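Local structure of CIR protein (Plasmodium chabaudi chabaudi, 6ZYV) at residues I24-T29 and Y97-P103; F157-F161 and I211-L215. The protein is of unknown function but belongs to the Plasmodium-interspersed repeat (PIR) proteins, a family of variant antigens probably displayed by the infected red blood cell. The protein carries 5 engineered substitutions. All coordinates share one frame; numbering follows the deposited sequence.

Contact 1. Residues I24-T29 and Y97-P103; sequences IDTIYT and YILNQMP
I27 lays its CD1 methyl over the last turn of helix 81-101, where it meets three neighbours at once. Its closest partner is sulfur: CD1 of I27 stands 3.6 Å from SD of M102, the two side chains crossing at about a right angle. The same methyl lies 3.7 Å from CB of Q101 and 3.9 Å from CG2 of I98. An extended isoleucine suits this place: CG1 lies anti to the carbonyl carbon (chi1 -60°) and the chain runs on straight, which carries CD1 out toward the helix.

M102 is the first residue to leave helical geometry, although its N still donates to O of I98. Its chain is bent at both chi2 (-69°) and chi3 (-74°), which brings the flexible thioether round toward the loop. There SD also takes CG2 of I24 at 3.9 Å, so one sulfur bridges two isoleucines. The loop, which joins helix 8-20 to helix 55-71 in this all-helical ectodomain, thus covers the C-terminal end of helix 81-101; I24 and I98 both continue onto I59 of helix 55-71.

Toward the solvent the contact thins. T26 and P103 point toward each other, with OG1 of T26 3.9 Å from CD of P103; this hydroxyl is buried here without a polar partner. At the other end CG2 of T29 rests 3.6 Å from OH of Y97, the two side chains coming from opposite directions. Threonine serves both needs, since its methyl abuts the tyrosine hydroxyl while OG1 makes a weak hydrogen bond to D20 of helix 8-20.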
ATOM      1  N   ILE A  24     -15.072   5.719  -7.618  1.00 98.53           N
ATOM      2  CA  ILE A  24     -15.155   4.988  -8.876  1.00100.55           C
ATOM      3  C   ILE A  24     -16.228   3.916  -8.780  1.00103.32           C
ATOM      4  O   ILE A  24     -16.158   3.040  -7.920  1.00103.38           O
ATOM      5  CB  ILE A  24     -13.777   4.409  -9.268  1.00100.00           C
ATOM      6  CG1 ILE A  24     -12.776   5.536  -9.527  1.00 99.90           C
ATOM      7  CG2 ILE A  24     -13.885   3.482 -10.474  1.00100.94           C
ATOM      8  CD1 ILE A  24     -11.459   5.115  -9.414  1.00 99.94           C
ATOM      9  N   ASP A  25     -17.235   4.019  -9.649  1.00105.56           N
ATOM     10  CA  ASP A  25     -18.391   3.127  -9.768  1.00108.32           C
ATOM     11  C   ASP A  25     -18.046   1.623  -9.761  1.00108.90           C
ATOM     12  O   ASP A  25     -18.668   0.850  -9.029  1.00109.48           O
ATOM     13  CB  ASP A  25     -19.227   3.493 -11.023  1.00112.21           C
ATOM     14  CG  ASP A  25     -18.417   3.893 -12.260  1.00118.31           C
ATOM     15  OD1 ASP A  25     -17.725   4.941 -12.207  1.00118.01           O
ATOM     16  OD2 ASP A  25     -18.484   3.160 -13.283  1.00122.27           O
ATOM     17  N   THR A  26     -17.051   1.223 -10.569  1.00108.49           N
ATOM     18  CA  THR A  26     -16.619  -0.167 -10.701  1.00108.87           C
ATOM     19  C   THR A  26     -15.886  -0.693  -9.461  1.00108.03           C
ATOM     20  O   THR A  26     -15.893  -1.898  -9.211  1.00108.42           O
ATOM     21  CB  THR A  26     -15.792  -0.334 -11.978  1.00110.27           C
ATOM     22  OG1 THR A  26     -14.565   0.383 -11.842  1.00110.40           O
ATOM     23  CG2 THR A  26     -16.527   0.163 -13.211  1.00111.65           C
ATOM     24  N   ILE A  27     -15.234   0.198  -8.704  1.00106.79           N
ATOM     25  CA  ILE A  27     -14.538  -0.205  -7.485  1.00106.18           C
ATOM     26  C   ILE A  27     -15.321   0.307  -6.287  1.00106.05           C
ATOM     27  O   ILE A  27     -15.542   1.519  -6.169  1.00106.06           O
ATOM     28  CB  ILE A  27     -13.076   0.308  -7.422  1.00105.76           C
ATOM     29  CG1 ILE A  27     -12.223  -0.221  -8.589  1.00106.43           C
ATOM     30  CG2 ILE A  27     -12.445  -0.018  -6.052  1.00105.62           C
ATOM     31  CD1 ILE A  27     -10.787   0.328  -8.595  1.00106.60           C
ATOM     32  N   TYR A  28     -15.738  -0.601  -5.401  1.00105.67           N
ATOM     33  CA  TYR A  28     -16.444  -0.192  -4.200  1.00105.53           C
ATOM     34  C   TYR A  28     -15.944  -0.926  -2.984  1.00104.10           C
ATOM     35  O   TYR A  28     -16.096  -2.142  -2.883  1.00104.64           O
ATOM     36  CB  TYR A  28     -17.962  -0.346  -4.326  1.00106.98           C
ATOM     37  CG  TYR A  28     -18.700   0.238  -3.138  1.00108.27           C
ATOM     38  CD1 TYR A  28     -18.990  -0.538  -2.022  1.00109.35           C
ATOM     39  CD2 TYR A  28     -19.094   1.566  -3.125  1.00109.43           C
ATOM     40  CE1 TYR A  28     -19.644  -0.003  -0.922  1.00110.69           C
ATOM     41  CE2 TYR A  28     -19.764   2.109  -2.036  1.00110.70           C
ATOM     42  CZ  TYR A  28     -20.037   1.320  -0.935  1.00111.84           C
ATOM     43  OH  TYR A  28     -20.695   1.852   0.147  1.00113.77           O
ATOM     44  N   THR A  29     -15.374  -0.180  -2.042  1.00102.15           N
ATOM     45  CA  THR A  29     -14.946  -0.727  -0.756  1.00101.02           C
ATOM     46  C   THR A  29     -15.680  -0.050   0.431  1.00100.04           C
ATOM     47  O   THR A  29     -15.627  -0.571   1.545  1.00100.39           O
ATOM     48  CB  THR A  29     -13.423  -0.661  -0.579  1.00101.43           C
ATOM     49  OG1 THR A  29     -13.028   0.701  -0.423  1.00101.80           O
ATOM     50  CG2 THR A  29     -12.655  -1.334  -1.722  1.00101.56           C
ATOM     51  N   TYR A  97      -3.083  -2.921  -7.079  1.00 46.93           N
ATOM     52  CA  TYR A  97      -4.355  -3.473  -6.647  1.00 48.27           C
ATOM     53  C   TYR A  97      -5.512  -2.736  -7.363  1.00 49.85           C
ATOM     54  O   TYR A  97      -6.401  -3.390  -7.889  1.00 50.60           O
ATOM     55  CB  TYR A  97      -4.471  -3.433  -5.101  1.00 48.24           C
ATOM     56  CG  TYR A  97      -5.883  -3.275  -4.593  1.00 51.27           C
ATOM     57  CD1 TYR A  97      -6.760  -4.349  -4.576  1.00 53.35           C
ATOM     58  CD2 TYR A  97      -6.362  -2.034  -4.181  1.00 53.67           C
ATOM     59  CE1 TYR A  97      -8.073  -4.199  -4.152  1.00 56.17           C
ATOM     60  CE2 TYR A  97      -7.683  -1.861  -3.794  1.00 56.12           C
ATOM     61  CZ  TYR A  97      -8.536  -2.949  -3.763  1.00 58.54           C
ATOM     62  OH  TYR A  97      -9.850  -2.793  -3.355  1.00 62.13           O
ATOM     63  N   ILE A  98      -5.498  -1.393  -7.379  1.00 50.25           N
ATOM     64  CA  ILE A  98      -6.539  -0.585  -8.023  1.00 51.78           C
ATOM     65  C   ILE A  98      -6.623  -0.874  -9.519  1.00 53.43           C
ATOM     66  O   ILE A  98      -7.713  -1.123 -10.035  1.00 54.91           O
ATOM     67  CB  ILE A  98      -6.287   0.932  -7.764  1.00 52.25           C
ATOM     68  CG1 ILE A  98      -6.448   1.254  -6.276  1.00 51.97           C
ATOM     69  CG2 ILE A  98      -7.192   1.838  -8.661  1.00 53.42           C
ATOM     70  CD1 ILE A  98      -7.822   1.011  -5.736  1.00 52.83           C
ATOM     71  N   LEU A  99      -5.485  -0.870 -10.206  1.00 53.33           N
ATOM     72  CA  LEU A  99      -5.463  -1.145 -11.631  1.00 54.74           C
ATOM     73  C   LEU A  99      -5.929  -2.571 -11.926  1.00 56.23           C
ATOM     74  O   LEU A  99      -6.658  -2.774 -12.886  1.00 57.96           O
ATOM     75  CB  LEU A  99      -4.093  -0.828 -12.247  1.00 54.42           C
ATOM     76  CG  LEU A  99      -3.649   0.651 -12.186  1.00 55.09           C
ATOM     77  CD1 LEU A  99      -2.374   0.859 -12.978  1.00 55.74           C
ATOM     78  CD2 LEU A  99      -4.727   1.604 -12.741  1.00 55.72           C
ATOM     79  N   ASN A 100      -5.595  -3.530 -11.065  1.00 55.77           N
ATOM     80  CA  ASN A 100      -6.066  -4.902 -11.220  1.00 56.89           C
ATOM     81  C   ASN A 100      -7.604  -4.956 -11.068  1.00 58.19           C
ATOM     82  O   ASN A 100      -8.256  -5.686 -11.815  1.00 59.10           O
ATOM     83  CB  ASN A 100      -5.384  -5.832 -10.210  1.00 57.47           C
ATOM     84  CG  ASN A 100      -5.793  -7.272 -10.384  1.00 61.05           C
ATOM     85  OD1 ASN A 100      -6.534  -7.836  -9.583  1.00 61.48           O
ATOM     86  ND2 ASN A 100      -5.350  -7.879 -11.464  1.00 62.33           N
ATOM     87  N   GLN A 101      -8.182  -4.141 -10.167  1.00 58.34           N
ATOM     88  CA  GLN A 101      -9.630  -4.087  -9.974  1.00 61.09           C
ATOM     89  C   GLN A 101     -10.339  -3.470 -11.175  1.00 63.03           C
ATOM     90  O   GLN A 101     -11.354  -3.997 -11.621  1.00 64.36           O
ATOM     91  CB  GLN A 101     -10.004  -3.281  -8.711  1.00 63.33           C
ATOM     92  CG  GLN A 101      -9.485  -3.870  -7.407  1.00 67.45           C
ATOM     93  CD  GLN A 101     -10.206  -5.129  -7.000  1.00 75.57           C
ATOM     94  OE1 GLN A 101      -9.822  -6.245  -7.374  1.00 76.86           O
ATOM     95  NE2 GLN A 101     -11.269  -4.974  -6.207  1.00 78.78           N
ATOM     96  N   MET A 102      -9.813  -2.349 -11.689  1.00 63.13           N
ATOM     97  CA  MET A 102     -10.374  -1.634 -12.831  1.00 64.82           C
ATOM     98  C   MET A 102     -10.453  -2.541 -14.032  1.00 66.03           C
ATOM     99  O   MET A 102      -9.508  -3.287 -14.292  1.00 65.83           O
ATOM    100  CB  MET A 102      -9.465  -0.451 -13.223  1.00 65.79           C
ATOM    101  CG  MET A 102      -9.321   0.606 -12.168  1.00 68.28           C
ATOM    102  SD  MET A 102     -10.869   1.483 -11.970  1.00 81.05           S
ATOM    103  CE  MET A 102     -10.879   2.484 -13.461  1.00 76.13           C
ATOM    104  N   PRO A 103     -11.587  -2.546 -14.740  1.00 67.29           N
ATOM    105  CA  PRO A 103     -11.637  -3.311 -15.993  1.00 68.60           C
ATOM    106  C   PRO A 103     -10.827  -2.525 -17.038  1.00 69.01           C
ATOM    107  O   PRO A 103     -10.753  -1.286 -16.968  1.00 69.74           O
ATOM    108  CB  PRO A 103     -13.127  -3.335 -16.327  1.00 70.36           C
ATOM    109  CG  PRO A 103     -13.662  -2.067 -15.749  1.00 70.15           C
ATOM    110  CD  PRO A 103     -12.786  -1.700 -14.563  1.00 67.24           C
TER

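Contact 2. Residues F157-F161 and I211-L215; sequences FYDIF and ILPIL
This is a buried, largely apolar contact toward the interior of the fold: one face of helix 154-174 packs against residues 211-215, at the N-terminal part of helix 213-226. F157 has the largest share. Its ring extends from the helix with CG anti to the backbone N (chi1 176°), and the flat group slots in among I211, I214 and L215. CD1 of I211 sits over one face, 3.9 Å from the ring centroid and only 9° off the normal, a well-centred CH-pi contact. CD1 of I214 comes instead to the edge, 4.1 Å from CE2 of F157. The side chain of L215 runs to meet that of F157, its CD1 3.4 Å from CE1 of F157 and oblique to the ring, while CZ of the ring also touches the carbonyl oxygen of I211.

Such interlocking of branched aliphatic and aromatic residues is characteristic of packing in helical bundles, and here it joins two parts of a PIR ectodomain that contains no strand. The two backbones approach more closely toward F161 and L215, whose CA atoms are 6.5 Å apart. Leucine's forked end fits this narrower place: besides meeting F157, CD1 of L215 lies 3.7 Å from CG2 of I160, while CD2 of L215 reaches the backbone at CA of F161, 3.8 Å away.

F161 turns its ring to I214, with CD1 of F161 3.5 Å from CG2 of I214 and the side chains crossing at about a right angle. Beyond the pair, I160 and L215 continue onto helix 181-198 through F188 and Y192, I214 reaches Y90 and L93 of helix 81-101, and F161 also packs on L8 and I15 of helix 8-20.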
ATOM      1  N   PHE A 157      -1.331 -11.488  -2.928  1.00 44.66           N
ATOM      2  CA  PHE A 157      -0.378 -10.982  -1.943  1.00 42.29           C
ATOM      3  C   PHE A 157      -0.990  -9.774  -1.219  1.00 41.65           C
ATOM      4  O   PHE A 157      -0.839  -9.626   0.001  1.00 41.72           O
ATOM      5  CB  PHE A 157       0.955 -10.618  -2.649  1.00 40.56           C
ATOM      6  CG  PHE A 157       2.012 -10.004  -1.772  1.00 39.38           C
ATOM      7  CD1 PHE A 157       2.944 -10.793  -1.116  1.00 39.24           C
ATOM      8  CD2 PHE A 157       2.071  -8.637  -1.593  1.00 39.38           C
ATOM      9  CE1 PHE A 157       3.930 -10.217  -0.319  1.00 39.27           C
ATOM     10  CE2 PHE A 157       3.052  -8.067  -0.786  1.00 38.88           C
ATOM     11  CZ  PHE A 157       3.961  -8.861  -0.143  1.00 38.65           C
ATOM     12  N   TYR A 158      -1.696  -8.920  -1.969  1.00 41.34           N
ATOM     13  CA  TYR A 158      -2.384  -7.745  -1.431  1.00 41.16           C
ATOM     14  C   TYR A 158      -3.472  -8.144  -0.435  1.00 42.74           C
ATOM     15  O   TYR A 158      -3.651  -7.468   0.562  1.00 42.57           O
ATOM     16  CB  TYR A 158      -2.999  -6.900  -2.576  1.00 40.69           C
ATOM     17  CG  TYR A 158      -3.506  -5.567  -2.075  1.00 40.53           C
ATOM     18  CD1 TYR A 158      -2.630  -4.526  -1.812  1.00 40.94           C
ATOM     19  CD2 TYR A 158      -4.842  -5.386  -1.753  1.00 41.76           C
ATOM     20  CE1 TYR A 158      -3.077  -3.303  -1.308  1.00 42.10           C
ATOM     21  CE2 TYR A 158      -5.298  -4.174  -1.217  1.00 42.98           C
ATOM     22  CZ  TYR A 158      -4.411  -3.127  -1.010  1.00 43.48           C
ATOM     23  OH  TYR A 158      -4.841  -1.922  -0.487  1.00 45.71           O
ATOM     24  N   ASP A 159      -4.189  -9.247  -0.684  1.00 45.09           N
ATOM     25  CA  ASP A 159      -5.184  -9.766   0.262  1.00 47.02           C
ATOM     26  C   ASP A 159      -4.524 -10.155   1.602  1.00 45.97           C
ATOM     27  O   ASP A 159      -5.096  -9.903   2.657  1.00 46.64           O
ATOM     28  CB  ASP A 159      -5.935 -10.956  -0.334  1.00 52.40           C
ATOM     29  CG  ASP A 159      -6.983 -10.520  -1.350  1.00 66.08           C
ATOM     30  OD1 ASP A 159      -7.530  -9.401  -1.204  1.00 68.74           O
ATOM     31  OD2 ASP A 159      -7.253 -11.293  -2.302  1.00 72.56           O
ATOM     32  N   ILE A 160      -3.312 -10.726   1.563  1.00 44.31           N
ATOM     33  CA  ILE A 160      -2.556 -11.041   2.776  1.00 43.47           C
ATOM     34  C   ILE A 160      -2.186  -9.728   3.505  1.00 42.97           C
ATOM     35  O   ILE A 160      -2.334  -9.633   4.719  1.00 42.85           O
ATOM     36  CB  ILE A 160      -1.301 -11.876   2.436  1.00 42.66           C
ATOM     37  CG1 ILE A 160      -1.684 -13.167   1.667  1.00 43.66           C
ATOM     38  CG2 ILE A 160      -0.491 -12.182   3.694  1.00 42.50           C
ATOM     39  CD1 ILE A 160      -2.585 -14.104   2.436  1.00 44.91           C
ATOM     40  N   PHE A 161      -1.736  -8.717   2.752  1.00 42.08           N
ATOM     41  CA  PHE A 161      -1.397  -7.411   3.301  1.00 42.69           C
ATOM     42  C   PHE A 161      -2.620  -6.769   3.982  1.00 43.56           C
ATOM     43  O   PHE A 161      -2.503  -6.145   5.039  1.00 42.63           O
ATOM     44  CB  PHE A 161      -0.865  -6.506   2.172  1.00 42.73           C
ATOM     45  CG  PHE A 161      -0.624  -5.082   2.588  1.00 44.07           C
ATOM     46  CD1 PHE A 161       0.343  -4.773   3.519  1.00 44.78           C
ATOM     47  CD2 PHE A 161      -1.382  -4.056   2.066  1.00 45.62           C
ATOM     48  CE1 PHE A 161       0.568  -3.464   3.902  1.00 45.65           C
ATOM     49  CE2 PHE A 161      -1.147  -2.741   2.448  1.00 46.34           C
ATOM     50  CZ  PHE A 161      -0.177  -2.456   3.367  1.00 45.62           C
ATOM     51  N   ILE A 211       9.375  -8.008  -2.275  1.00 39.45           N
ATOM     52  CA  ILE A 211       8.027  -7.606  -1.792  1.00 39.53           C
ATOM     53  C   ILE A 211       7.742  -8.196  -0.393  1.00 38.97           C
ATOM     54  O   ILE A 211       7.033  -7.589   0.390  1.00 38.57           O
ATOM     55  CB  ILE A 211       6.889  -7.876  -2.799  1.00 40.33           C
ATOM     56  CG1 ILE A 211       6.714  -9.382  -3.051  1.00 41.62           C
ATOM     57  CG2 ILE A 211       7.201  -7.153  -4.081  1.00 40.96           C
ATOM     58  CD1 ILE A 211       5.487  -9.736  -3.871  1.00 43.44           C
ATOM     59  N   LEU A 212       8.343  -9.358  -0.077  1.00 39.02           N
ATOM     60  CA  LEU A 212       8.238  -9.999   1.223  1.00 39.41           C
ATOM     61  C   LEU A 212       8.457  -9.039   2.442  1.00 39.11           C
ATOM     62  O   LEU A 212       7.653  -9.126   3.364  1.00 39.50           O
ATOM     63  CB  LEU A 212       9.180 -11.208   1.285  1.00 39.73           C
ATOM     64  CG  LEU A 212       9.221 -12.001   2.588  1.00 41.09           C
ATOM     65  CD1 LEU A 212       7.833 -12.467   3.000  1.00 40.79           C
ATOM     66  CD2 LEU A 212      10.167 -13.198   2.452  1.00 41.92           C
ATOM     67  N   PRO A 213       9.445  -8.098   2.474  1.00 38.23           N
ATOM     68  CA  PRO A 213       9.587  -7.210   3.654  1.00 38.42           C
ATOM     69  C   PRO A 213       8.332  -6.455   4.104  1.00 38.91           C
ATOM     70  O   PRO A 213       8.228  -6.132   5.276  1.00 39.92           O
ATOM     71  CB  PRO A 213      10.697  -6.242   3.243  1.00 38.71           C
ATOM     72  CG  PRO A 213      11.529  -7.055   2.312  1.00 39.58           C
ATOM     73  CD  PRO A 213      10.526  -7.845   1.504  1.00 37.53           C
ATOM     74  N   ILE A 214       7.376  -6.201   3.219  1.00 38.72           N
ATOM     75  CA  ILE A 214       6.107  -5.562   3.581  1.00 40.19           C
ATOM     76  C   ILE A 214       5.386  -6.412   4.673  1.00 42.23           C
ATOM     77  O   ILE A 214       4.928  -5.882   5.695  1.00 43.14           O
ATOM     78  CB  ILE A 214       5.215  -5.457   2.305  1.00 40.44           C
ATOM     79  CG1 ILE A 214       5.783  -4.463   1.273  1.00 41.14           C
ATOM     80  CG2 ILE A 214       3.765  -5.151   2.656  1.00 41.04           C
ATOM     81  CD1 ILE A 214       5.213  -4.665  -0.150  1.00 41.97           C
ATOM     82  N   LEU A 215       5.333  -7.742   4.452  1.00 41.97           N
ATOM     83  CA  LEU A 215       4.688  -8.639   5.390  1.00 42.38           C
ATOM     84  C   LEU A 215       5.609  -9.045   6.524  1.00 42.71           C
ATOM     85  O   LEU A 215       5.128  -9.127   7.651  1.00 43.82           O
ATOM     86  CB  LEU A 215       4.197  -9.903   4.664  1.00 42.41           C
ATOM     87  CG  LEU A 215       3.266  -9.697   3.484  1.00 43.16           C
ATOM     88  CD1 LEU A 215       2.896 -11.044   2.853  1.00 43.59           C
ATOM     89  CD2 LEU A 215       2.021  -8.925   3.891  1.00 43.48           C
TER

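Overall arrangement
Contact 1 closes before contact 2 opens along the chain, and their centres lie about 19 Å apart. Contact 2 is the more central, about 9 Å from the centre of the chain against about 15 Å for contact 1, which is only partly buried. Helix 81-101 links them: its last turn takes part in contact 1, while Y90 and L93 further back meet I214 of contact 2. The two also touch directly where the stacked rings of Y97 and Y158 join helices 81-101 and 154-174. Helix 8-20 borders both, packing on T29, Y97 and I98 through D19 and on Y158 and F161 through I15.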